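PDB 3ORY: flap endonuclease 1 from Desulfurococcus amylolyticus, which probably cleaves branched DNA, removing 5' flaps with the metal-dependent nuclease activity of the FEN1/XPG family during replication and repair. Local coordinates for residues 95-98 and 99-102; 139-143 and 144-148; 222-226 and 227-231; 275-279 and 280-284. All coordinates share one frame; numbering follows the deposited sequence.

Interaction 1 of 4, residues 95-98 and 99-102; sequences GKPP and ELKA
Two successive backbone turns, Pro97 to Leu100 and Pro98 to Lys101, carry the chain from strand 88-93 to helix 102-125. In the first turn Leu100 N donates to Pro97 O at 2.9 Å. In the second Lys101 N reaches Pro98 O at 3.3 Å. Both donors stand above the plane of the carbonyl they use. On the outer side Leu100 CD1 lies against Pro97 CG at 3.8 Å, the two side chains meeting at a slant. Glu99 bends back at chi2 (90°) and sets OE1 beside the proline rings, 3.3 Å from Pro98 CD and 3.4 Å from Pro97 CB. Its other oxygen, OE2, accepts from Glu143 N at the start of helix 143-156. The Pro98 ring is buried against Tyr43, Leu141 and Val146. Lys101 turns its chain away from the turns, and its NZ forms salt bridges with Asp94 and Asp250. The nearest atoms of the Lys101 side chain and a phosphate ion, probably from the crystallisation liquor, are about 4 Å apart. Lys101 is also the N-cap residue of helix 102-125. A strand-to-helix connection of this kind, with a basic residue among acidic ones, is consistent with the edge of the acidic active-site region in the PIN-like nuclease fold.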
loop_
_atom_site.group_PDB
_atom_site.type_symbol
_atom_site.label_atom_id
_atom_site.label_comp_id
_atom_site.label_asym_id
_atom_site.label_seq_id
_atom_site.Cartn_x
_atom_site.Cartn_y
_atom_site.Cartn_z
ATOM N N GLY A 95 -11.081 -9.411 0.492
ATOM C CA GLY A 95 -12.359 -10.085 0.693
ATOM C C GLY A 95 -13.134 -9.548 1.885
ATOM O O GLY A 95 -14.334 -9.778 1.998
ATOM N N LYS A 96 -12.454 -8.825 2.765
ATOM C CA LYS A 96 -13.099 -8.244 3.947
ATOM C C LYS A 96 -13.171 -6.727 3.847
ATOM O O LYS A 96 -12.285 -6.103 3.259
ATOM C CB LYS A 96 -12.353 -8.653 5.233
ATOM C CG LYS A 96 -12.450 -10.156 5.582
ATOM C CD LYS A 96 -13.911 -10.607 5.630
ATOM C CE LYS A 96 -14.032 -12.132 5.658
ATOM N NZ LYS A 96 -13.355 -12.693 6.869
ATOM N N PRO A 97 -14.227 -6.115 4.432
ATOM C CA PRO A 97 -14.261 -4.649 4.456
ATOM C C PRO A 97 -13.111 -4.083 5.296
ATOM O O PRO A 97 -12.623 -4.763 6.208
ATOM C CB PRO A 97 -15.638 -4.312 5.068
ATOM C CG PRO A 97 -16.199 -5.574 5.580
ATOM C CD PRO A 97 -15.444 -6.727 4.995
ATOM N N PRO A 98 -12.665 -2.851 4.990
ATOM C CA PRO A 98 -11.493 -2.301 5.664
ATOM C C PRO A 98 -11.724 -2.112 7.162
ATOM O O PRO A 98 -10.756 -2.159 7.943
ATOM C CB PRO A 98 -11.280 -0.956 4.954
ATOM C CG PRO A 98 -12.649 -0.600 4.426
ATOM C CD PRO A 98 -13.237 -1.909 4.019
ATOM N N GLU A 99 -12.987 -1.944 7.569
ATOM C CA GLU A 99 -13.332 -1.863 9.000
ATOM C C GLU A 99 -13.006 -3.137 9.763
ATOM O O GLU A 99 -12.964 -3.124 10.991
ATOM C CB GLU A 99 -14.816 -1.527 9.215
ATOM C CG GLU A 99 -15.237 -0.163 8.649
ATOM C CD GLU A 99 -15.711 -0.253 7.208
ATOM O OE1 GLU A 99 -15.365 -1.238 6.511
ATOM O OE2 GLU A 99 -16.444 0.657 6.767
ATOM N N LEU A 100 -12.776 -4.238 9.048
ATOM C CA LEU A 100 -12.556 -5.518 9.705
ATOM C C LEU A 100 -11.165 -6.074 9.417
ATOM O O LEU A 100 -10.932 -7.267 9.570
ATOM C CB LEU A 100 -13.651 -6.521 9.301
ATOM C CG LEU A 100 -15.091 -6.075 9.591
ATOM C CD1 LEU A 100 -16.077 -7.123 9.077
ATOM C CD2 LEU A 100 -15.300 -5.798 11.092
ATOM N N LYS A 101 -10.248 -5.198 9.005
ATOM C CA LYS A 101 -8.860 -5.566 8.758
ATOM C C LYS A 101 -8.057 -5.262 10.016
ATOM O O LYS A 101 -7.704 -4.102 10.270
ATOM C CB LYS A 101 -8.310 -4.765 7.575
ATOM C CG LYS A 101 -8.914 -5.169 6.216
ATOM C CD LYS A 101 -8.415 -6.555 5.825
ATOM C CE LYS A 101 -6.969 -6.519 5.354
ATOM N NZ LYS A 101 -6.502 -7.928 5.159
ATOM N N ALA A 102 -7.766 -6.295 10.800
ATOM C CA ALA A 102 -7.239 -6.088 12.150
ATOM C C ALA A 102 -5.860 -5.415 12.183
ATOM O O ALA A 102 -5.623 -4.536 13.006
ATOM C CB ALA A 102 -7.235 -7.399 12.937
#

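Interaction 2 of 4, residues 139-143 and 144-148; sequences AKLTE and EMVRD
Met145 reaches back from the first turn of helix 143-156 and crosses the residues that lead into it, Thr142 at about a right angle. Met145 CB sits 3.5 Å from Thr142 O. Met145 CG passes Thr142 OG1 at 3.4 Å. Met145 SD then comes to 3.4 Å from Lys140 O and accepts a weak hydrogen bond from Thr142 N. The chain bends at chi3 (65°), and this brings the Met145 CE methyl to Leu141 CD1 at 3.9 Å. Thr142 is the N-cap. Its OG1 stands between the backbone N and the carbonyl carbon (chi1 74°) and accepts from Met145 N at 3.2 Å with a fairly straight N-H. With the weak return bond to SD, Thr142 and Met145 form a capping box. A water accepts from Glu144 N and has a weak link to the same hydroxyl. A valine at Thr142 would remove the hydroxyl and would probably leave Met145 N without its capping acceptor, making the first turn less secure. One turn on, Arg147 N bonds to Glu143 O. The Glu143 OE2 to Arg147 NH2 salt bridge, 3.4 Å long, is an attraction of charges only, because the oxygen lies well out of the guanidinium plane. Leu141 CG also packs on Val146 CG2, again nearly perpendicular. Leu141, Met145 and Val146 face helix 42-52 through Leu46, Leu50 and Tyr43. Met145 also touches His71 of helix 70-84, while Glu143 meets the loop with Pro97 and Pro98.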
loop_
_atom_site.group_PDB
_atom_site.type_symbol
_atom_site.label_atom_id
_atom_site.label_comp_id
_atom_site.label_asym_id
_atom_site.label_seq_id
_atom_site.Cartn_x
_atom_site.Cartn_y
_atom_site.Cartn_z
ATOM N N ALA A 139 -7.008 9.449 8.333
ATOM C CA ALA A 139 -8.358 9.154 7.882
ATOM C C ALA A 139 -8.643 7.648 7.919
ATOM O O ALA A 139 -7.757 6.832 7.645
ATOM C CB ALA A 139 -8.580 9.715 6.484
ATOM N N LYS A 140 -9.869 7.287 8.279
ATOM C CA LYS A 140 -10.309 5.893 8.226
ATOM C C LYS A 140 -10.761 5.528 6.811
ATOM O O LYS A 140 -11.499 6.275 6.173
ATOM C CB LYS A 140 -11.457 5.647 9.209
ATOM C CG LYS A 140 -11.058 5.680 10.671
ATOM C CD LYS A 140 -12.269 5.710 11.622
ATOM C CE LYS A 140 -11.828 5.769 13.102
ATOM N NZ LYS A 140 -12.954 5.962 14.058
ATOM N N LEU A 141 -10.315 4.379 6.317
ATOM C CA LEU A 141 -10.862 3.831 5.070
ATOM C C LEU A 141 -12.135 3.061 5.394
ATOM O O LEU A 141 -12.108 2.132 6.193
ATOM C CB LEU A 141 -9.846 2.909 4.380
ATOM C CG LEU A 141 -10.287 2.282 3.049
ATOM C CD1 LEU A 141 -10.537 3.378 2.001
ATOM C CD2 LEU A 141 -9.243 1.282 2.567
ATOM N N THR A 142 -13.246 3.446 4.769
ATOM C CA THR A 142 -14.524 2.774 5.000
ATOM C C THR A 142 -14.948 1.953 3.785
ATOM O O THR A 142 -14.437 2.142 2.682
ATOM C CB THR A 142 -15.657 3.768 5.282
ATOM O OG1 THR A 142 -16.017 4.405 4.054
ATOM C CG2 THR A 142 -15.241 4.821 6.329
ATOM N N GLU A 143 -15.893 1.049 4.002
ATOM C CA GLU A 143 -16.463 0.244 2.927
ATOM C C GLU A 143 -17.080 1.101 1.802
ATOM O O GLU A 143 -16.922 0.780 0.629
ATOM C CB GLU A 143 -17.461 -0.778 3.518
ATOM C CG GLU A 143 -18.191 -1.679 2.500
ATOM C CD GLU A 143 -17.260 -2.497 1.602
ATOM O OE1 GLU A 143 -16.071 -2.737 1.957
ATOM O OE2 GLU A 143 -17.737 -2.892 0.514
ATOM N N GLU A 144 -17.756 2.198 2.156
ATOM C CA GLU A 144 -18.310 3.116 1.151
ATOM C C GLU A 144 -17.215 3.731 0.267
ATOM O O GLU A 144 -17.393 3.852 -0.951
ATOM C CB GLU A 144 -19.183 4.218 1.802
ATOM C CG GLU A 144 -19.601 5.360 0.840
ATOM C CD GLU A 144 -20.504 6.425 1.487
ATOM O OE1 GLU A 144 -20.526 6.550 2.731
ATOM O OE2 GLU A 144 -21.199 7.150 0.741
ATOM N N MET A 145 -16.082 4.098 0.865
ATOM C CA MET A 145 -14.957 4.634 0.092
ATOM C C MET A 145 -14.372 3.574 -0.857
ATOM O O MET A 145 -13.983 3.890 -1.986
ATOM C CB MET A 145 -13.874 5.184 1.014
ATOM C CG MET A 145 -14.335 6.394 1.836
ATOM S SD MET A 145 -13.379 6.632 3.359
ATOM C CE MET A 145 -11.787 6.999 2.681
ATOM N N VAL A 146 -14.340 2.320 -0.395
ATOM C CA VAL A 146 -13.900 1.200 -1.237
ATOM C C VAL A 146 -14.868 1.007 -2.417
ATOM O O VAL A 146 -14.443 0.857 -3.563
ATOM C CB VAL A 146 -13.730 -0.105 -0.409
ATOM C CG1 VAL A 146 -13.474 -1.316 -1.327
ATOM C CG2 VAL A 146 -12.585 0.063 0.610
ATOM N N ARG A 147 -16.165 1.013 -2.123
ATOM C CA ARG A 147 -17.190 0.941 -3.161
ATOM C C ARG A 147 -16.996 2.036 -4.211
ATOM O O ARG A 147 -17.018 1.751 -5.405
ATOM C CB ARG A 147 -18.584 1.047 -2.525
ATOM C CG ARG A 147 -19.766 1.044 -3.487
ATOM C CD ARG A 147 -21.082 0.743 -2.727
ATOM N NE ARG A 147 -21.007 -0.541 -2.008
ATOM C CZ ARG A 147 -20.995 -0.680 -0.679
ATOM N NH1 ARG A 147 -21.077 0.388 0.116
ATOM N NH2 ARG A 147 -20.915 -1.897 -0.140
ATOM N N ASP A 148 -16.810 3.280 -3.770
ATOM C CA ASP A 148 -16.595 4.397 -4.701
ATOM C C ASP A 148 -15.329 4.232 -5.530
ATOM O O ASP A 148 -15.321 4.541 -6.724
ATOM C CB ASP A 148 -16.590 5.743 -3.957
ATOM C CG ASP A 148 -17.965 6.093 -3.382
ATOM O OD1 ASP A 148 -18.974 5.515 -3.850
ATOM O OD2 ASP A 148 -18.036 6.921 -2.450
HETATM O O HOH W 1 -18.950 3.048 4.670
#

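Interaction 3 of 4, residues 222-226 and 227-231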
loop_
_atom_site.group_PDB
_atom_site.type_symbol
_atom_site.label_atom_id
_atom_site.label_comp_id
_atom_site.label_asym_id
_atom_site.label_seq_id
_atom_site.Cartn_x
_atom_site.Cartn_y
_atom_site.Cartn_z
ATOM N N GLU A 222 10.822 1.151 -6.348
ATOM C CA GLU A 222 11.869 0.149 -6.147
ATOM C C GLU A 222 11.327 -1.269 -6.314
ATOM O O GLU A 222 10.200 -1.574 -5.896
ATOM C CB GLU A 222 12.547 0.320 -4.783
ATOM C CG GLU A 222 11.648 0.072 -3.577
ATOM C CD GLU A 222 12.329 0.353 -2.241
ATOM O OE1 GLU A 222 13.387 1.011 -2.221
ATOM O OE2 GLU A 222 11.795 -0.083 -1.201
ATOM N N LEU A 223 12.132 -2.115 -6.951
ATOM C CA LEU A 223 11.796 -3.514 -7.159
ATOM C C LEU A 223 12.504 -4.381 -6.123
ATOM O O LEU A 223 13.712 -4.261 -5.920
ATOM C CB LEU A 223 12.194 -3.958 -8.573
ATOM C CG LEU A 223 12.192 -5.461 -8.898
ATOM C CD1 LEU A 223 10.772 -6.011 -8.944
ATOM C CD2 LEU A 223 12.920 -5.736 -10.215
ATOM N N ILE A 224 11.744 -5.247 -5.461
ATOM C CA ILE A 224 12.329 -6.232 -4.562
ATOM C C ILE A 224 11.940 -7.620 -5.035
ATOM O O ILE A 224 10.755 -7.930 -5.182
ATOM C CB ILE A 224 11.880 -6.023 -3.100
ATOM C CG1 ILE A 224 12.320 -4.651 -2.603
ATOM C CG2 ILE A 224 12.424 -7.149 -2.192
ATOM C CD1 ILE A 224 11.449 -4.098 -1.500
ATOM N N GLU A 225 12.940 -8.460 -5.269
ATOM C CA GLU A 225 12.687 -9.822 -5.709
ATOM C C GLU A 225 12.803 -10.766 -4.519
ATOM O O GLU A 225 13.764 -10.686 -3.757
ATOM C CB GLU A 225 13.649 -10.211 -6.838
ATOM C CG GLU A 225 13.471 -9.351 -8.099
ATOM C CD GLU A 225 14.594 -9.527 -9.107
ATOM O OE1 GLU A 225 15.718 -9.031 -8.853
ATOM O OE2 GLU A 225 14.347 -10.148 -10.160
ATOM N N LEU A 226 11.817 -11.649 -4.371
ATOM C CA LEU A 226 11.713 -12.527 -3.204
ATOM C C LEU A 226 12.908 -13.462 -3.020
ATOM O O LEU A 226 13.586 -13.406 -1.995
ATOM C CB LEU A 226 10.431 -13.363 -3.254
ATOM C CG LEU A 226 10.186 -14.379 -2.130
ATOM C CD1 LEU A 226 10.200 -13.719 -0.728
ATOM C CD2 LEU A 226 8.871 -15.117 -2.362
ATOM N N ASP A 227 13.138 -14.341 -3.996
ATOM C CA ASP A 227 14.160 -15.375 -3.810
ATOM C C ASP A 227 15.543 -14.716 -3.586
ATOM O O ASP A 227 16.327 -15.174 -2.759
ATOM C CB ASP A 227 14.123 -16.441 -4.934
ATOM C CG ASP A 227 12.983 -17.499 -4.742
ATOM O OD1 ASP A 227 12.335 -17.573 -3.669
ATOM O OD2 ASP A 227 12.720 -18.276 -5.689
ATOM N N LYS A 228 15.785 -13.595 -4.259
ATOM C CA LYS A 228 16.979 -12.764 -4.049
ATOM C C LYS A 228 17.086 -12.187 -2.626
ATOM O O LYS A 228 18.161 -12.209 -2.003
ATOM C CB LYS A 228 16.951 -11.620 -5.051
ATOM C CG LYS A 228 18.290 -11.151 -5.550
ATOM C CD LYS A 228 18.068 -10.285 -6.778
ATOM C CE LYS A 228 19.370 -9.833 -7.409
ATOM N NZ LYS A 228 19.077 -8.839 -8.478
ATOM N N LEU A 229 15.970 -11.651 -2.126
ATOM C CA LEU A 229 15.873 -11.189 -0.742
ATOM C C LEU A 229 16.213 -12.298 0.258
ATOM O O LEU A 229 16.953 -12.086 1.220
ATOM C CB LEU A 229 14.458 -10.650 -0.462
ATOM C CG LEU A 229 14.086 -10.286 0.981
ATOM C CD1 LEU A 229 14.992 -9.167 1.536
ATOM C CD2 LEU A 229 12.617 -9.863 1.055
ATOM N N LEU A 230 15.640 -13.476 0.039
ATOM C CA LEU A 230 15.828 -14.592 0.954
ATOM C C LEU A 230 17.295 -15.035 0.996
ATOM O O LEU A 230 17.843 -15.275 2.076
ATOM C CB LEU A 230 14.904 -15.756 0.567
ATOM C CG LEU A 230 13.388 -15.524 0.658
ATOM C CD1 LEU A 230 12.624 -16.749 0.125
ATOM C CD2 LEU A 230 12.925 -15.186 2.088
ATOM N N VAL A 231 17.922 -15.124 -0.177
ATOM C CA VAL A 231 19.341 -15.499 -0.290
ATOM C C VAL A 231 20.242 -14.473 0.414
ATOM O O VAL A 231 21.078 -14.851 1.237
ATOM C CB VAL A 231 19.803 -15.667 -1.770
ATOM C CG1 VAL A 231 21.321 -15.886 -1.854
ATOM C CG2 VAL A 231 19.069 -16.832 -2.457
#
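Leu226 and Leu230 lean across each other at a slant, one turn apart at the start of helix 226-233. Leu226 CD1 meets Leu230 CG at 3.9 Å and Leu230 CD1 at 4.0 Å. The two first torsions differ. Leu226 holds CG opposite its own N (chi1 178°), whereas Leu230 holds CG beside its N (chi1 -64°), and the two branches converge. Leu230 CG also lies 3.4 Å from Leu226 O, the carbonyl that accepts from Leu230 N at 2.9 Å, nearly along the C=O axis. Both leucines then pack on Leu240 of helix 237-247. An alanine at Leu230 would remove the branch that meets Leu226 CD1 and would probably open a gap between this turn and helix 237-247. Glu225 and Lys228 also meet at a slant. Their extended chains bring Glu225 OE1 to 3.4 Å from both CD and NZ of Lys228. The ion pair includes only a weak hydrogen bond, and OE1 is as near to the CD methylene as to the ammonium. Behind them Leu229 N bonds to Glu225 O at 2.9 Å. Ile224 CG2 makes a looser touch with Leu229 CD2 at 4.2 Å, and both side chains also contact Leu191. The segment axes of strand 222-225 and helix 227-231 stand 70° apart. Glu225 is both the last strand residue and the N-cap of the helix. This is a tight strand-to-helix junction, passing from the mixed sheet of the nuclease domain straight into a helix within the XPG I-region.

Interaction 4 of 4, residues 275-279 and 280-284; sequences EKIPK and PILKS. With PO4 (phosphate ion), chain D.
Ile277 packs against Ile281 and Leu282 on the inner side of a surface loop between helices 261-271 and 290-298. Its CG2 methyl does the touching. Ile277 CG2 lies 3.8 Å from Leu282 CG and 3.9 Å from Ile281 CB, and each pair of side chains crosses at about a right angle. That methyl is held opposite the backbone N of Ile277, while CG1 lies beside it (chi1 -63°). Leu267 and Tyr271 of helix 261-271 and Leu246 of helix 237-247 continue this apolar patch. Two turn bonds close the backbone. Ile281 N donates to Pro278 O at 3.0 Å and Leu282 N to Lys279 O at 3.2 Å, both from above the carbonyl plane. Pro278 CB and Pro280 CD meet more loosely, at 4.0 Å. The outer side is polar and slack. Lys279 curls back, bent at chi2 (-71°), and Lys279 NZ makes a weak hydrogen bond of 3.4 Å to Glu275 O and a long ion pair of 3.7 Å with Glu275 OE2. The phosphate takes a straight hydrogen bond from Glu275 N to its O4, 2.9 Å long. Ile274 N and Lys294 NZ also hold the ion. The chemistry is consistent with a loop held mainly by its apolar inner face and turn bonds, with backbone N-H groups and a lysine forming an anion site that the phosphate, probably from the crystallisation liquor, occupies.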
loop_
_atom_site.group_PDB
_atom_site.type_symbol
_atom_site.label_atom_id
_atom_site.label_comp_id
_atom_site.label_asym_id
_atom_site.label_seq_id
_atom_site.Cartn_x
_atom_site.Cartn_y
_atom_site.Cartn_z
ATOM N N GLU A 275 9.426 -21.040 17.470
ATOM C CA GLU A 275 9.084 -21.956 18.568
ATOM C C GLU A 275 10.217 -22.218 19.568
ATOM O O GLU A 275 9.955 -22.539 20.735
ATOM C CB GLU A 275 8.499 -23.281 18.044
ATOM C CG GLU A 275 7.046 -23.184 17.515
ATOM C CD GLU A 275 6.034 -22.575 18.512
ATOM O OE1 GLU A 275 4.812 -22.657 18.250
ATOM O OE2 GLU A 275 6.431 -22.015 19.557
ATOM N N LYS A 276 11.457 -22.057 19.109
ATOM C CA LYS A 276 12.645 -22.255 19.945
ATOM C C LYS A 276 13.158 -20.976 20.626
ATOM O O LYS A 276 14.000 -21.055 21.529
ATOM C CB LYS A 276 13.770 -22.882 19.125
ATOM C CG LYS A 276 13.521 -24.327 18.756
ATOM C CD LYS A 276 14.617 -24.840 17.859
ATOM C CE LYS A 276 14.705 -26.350 17.938
ATOM N NZ LYS A 276 15.961 -26.819 17.296
ATOM N N ILE A 277 12.682 -19.807 20.181
ATOM C CA ILE A 277 13.035 -18.529 20.830
ATOM C C ILE A 277 12.700 -18.670 22.317
ATOM O O ILE A 277 11.589 -19.093 22.654
ATOM C CB ILE A 277 12.289 -17.307 20.195
ATOM C CG1 ILE A 277 12.684 -17.133 18.728
ATOM C CG2 ILE A 277 12.574 -15.997 20.966
ATOM C CD1 ILE A 277 11.922 -16.019 17.999
ATOM N N PRO A 278 13.664 -18.359 23.213
ATOM C CA PRO A 278 13.356 -18.558 24.630
ATOM C C PRO A 278 12.102 -17.779 24.995
ATOM O O PRO A 278 11.953 -16.616 24.594
ATOM C CB PRO A 278 14.592 -17.997 25.353
ATOM C CG PRO A 278 15.680 -18.022 24.342
ATOM C CD PRO A 278 14.992 -17.748 23.025
ATOM N N LYS A 279 11.202 -18.440 25.721
ATOM C CA LYS A 279 9.880 -17.901 26.041
ATOM C C LYS A 279 9.858 -16.483 26.647
ATOM O O LYS A 279 8.981 -15.693 26.289
ATOM C CB LYS A 279 9.093 -18.879 26.931
ATOM C CG LYS A 279 8.955 -20.297 26.369
ATOM C CD LYS A 279 8.003 -20.357 25.172
ATOM C CE LYS A 279 8.162 -21.676 24.421
ATOM N NZ LYS A 279 7.648 -21.588 23.020
ATOM N N PRO A 280 10.810 -16.154 27.558
ATOM C CA PRO A 280 10.799 -14.806 28.166
ATOM C C PRO A 280 10.973 -13.656 27.166
ATOM O O PRO A 280 10.556 -12.530 27.449
ATOM C CB PRO A 280 11.993 -14.835 29.129
ATOM C CG PRO A 280 12.232 -16.267 29.410
ATOM C CD PRO A 280 11.867 -17.000 28.152
ATOM N N ILE A 281 11.590 -13.945 26.019
ATOM C CA ILE A 281 11.844 -12.944 24.978
ATOM C C ILE A 281 10.540 -12.491 24.306
ATOM O O ILE A 281 10.406 -11.337 23.915
ATOM C CB ILE A 281 12.861 -13.481 23.913
ATOM C CG1 ILE A 281 14.188 -13.915 24.571
ATOM C CG2 ILE A 281 13.093 -12.471 22.780
ATOM C CD1 ILE A 281 14.904 -12.826 25.369
ATOM N N LEU A 282 9.584 -13.407 24.198
ATOM C CA LEU A 282 8.342 -13.149 23.477
ATOM C C LEU A 282 7.193 -12.874 24.434
ATOM O O LEU A 282 6.753 -13.765 25.158
ATOM C CB LEU A 282 7.995 -14.324 22.554
ATOM C CG LEU A 282 8.979 -14.733 21.455
ATOM C CD1 LEU A 282 8.387 -15.852 20.604
ATOM C CD2 LEU A 282 9.378 -13.565 20.579
ATOM N N LYS A 283 6.723 -11.631 24.429
ATOM C CA LYS A 283 5.622 -11.193 25.283
ATOM C C LYS A 283 4.441 -10.779 24.400
ATOM O O LYS A 283 4.567 -9.883 23.555
ATOM C CB LYS A 283 6.053 -10.010 26.160
ATOM C CG LYS A 283 7.457 -10.112 26.753
ATOM C CD LYS A 283 7.885 -8.788 27.379
ATOM C CE LYS A 283 9.341 -8.818 27.832
ATOM N NZ LYS A 283 9.729 -7.522 28.457
ATOM N N SER A 284 3.302 -11.439 24.594
ATOM C CA SER A 284 2.106 -11.176 23.799
ATOM C C SER A 284 0.903 -10.994 24.721
ATOM O O SER A 284 0.791 -11.707 25.724
ATOM C CB SER A 284 1.861 -12.328 22.824
ATOM O OG SER A 284 0.951 -11.960 21.797
HETATM P P PO4 D . 8.078 -22.027 13.849
HETATM O O1 PO4 D . 7.016 -21.248 14.593
HETATM O O2 PO4 D . 7.583 -23.424 13.599
HETATM O O3 PO4 D . 8.370 -21.378 12.531
HETATM O O4 PO4 D . 9.310 -22.025 14.719
#

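Overall arrangement
The four contacts follow one another along the chain, and none nests in or crosses another. Interaction 1 closes the turns between strand 88-93 and helix 102-125. Interaction 2 closes the loop onto the start of helix 143-156. These two touch directly, the Glu99 carboxylate and the Pro98 ring meeting the 139-143 segment, and so tie the two helix entries together. Interaction 3 marks the exit from strand 216-225 into helix 226-233, on the opposite side of the chain's centre from interaction 2. Interaction 4 lies further out, in the loop between helices 261-271 and 290-298. Its centre is about 28 Å from that of interaction 3.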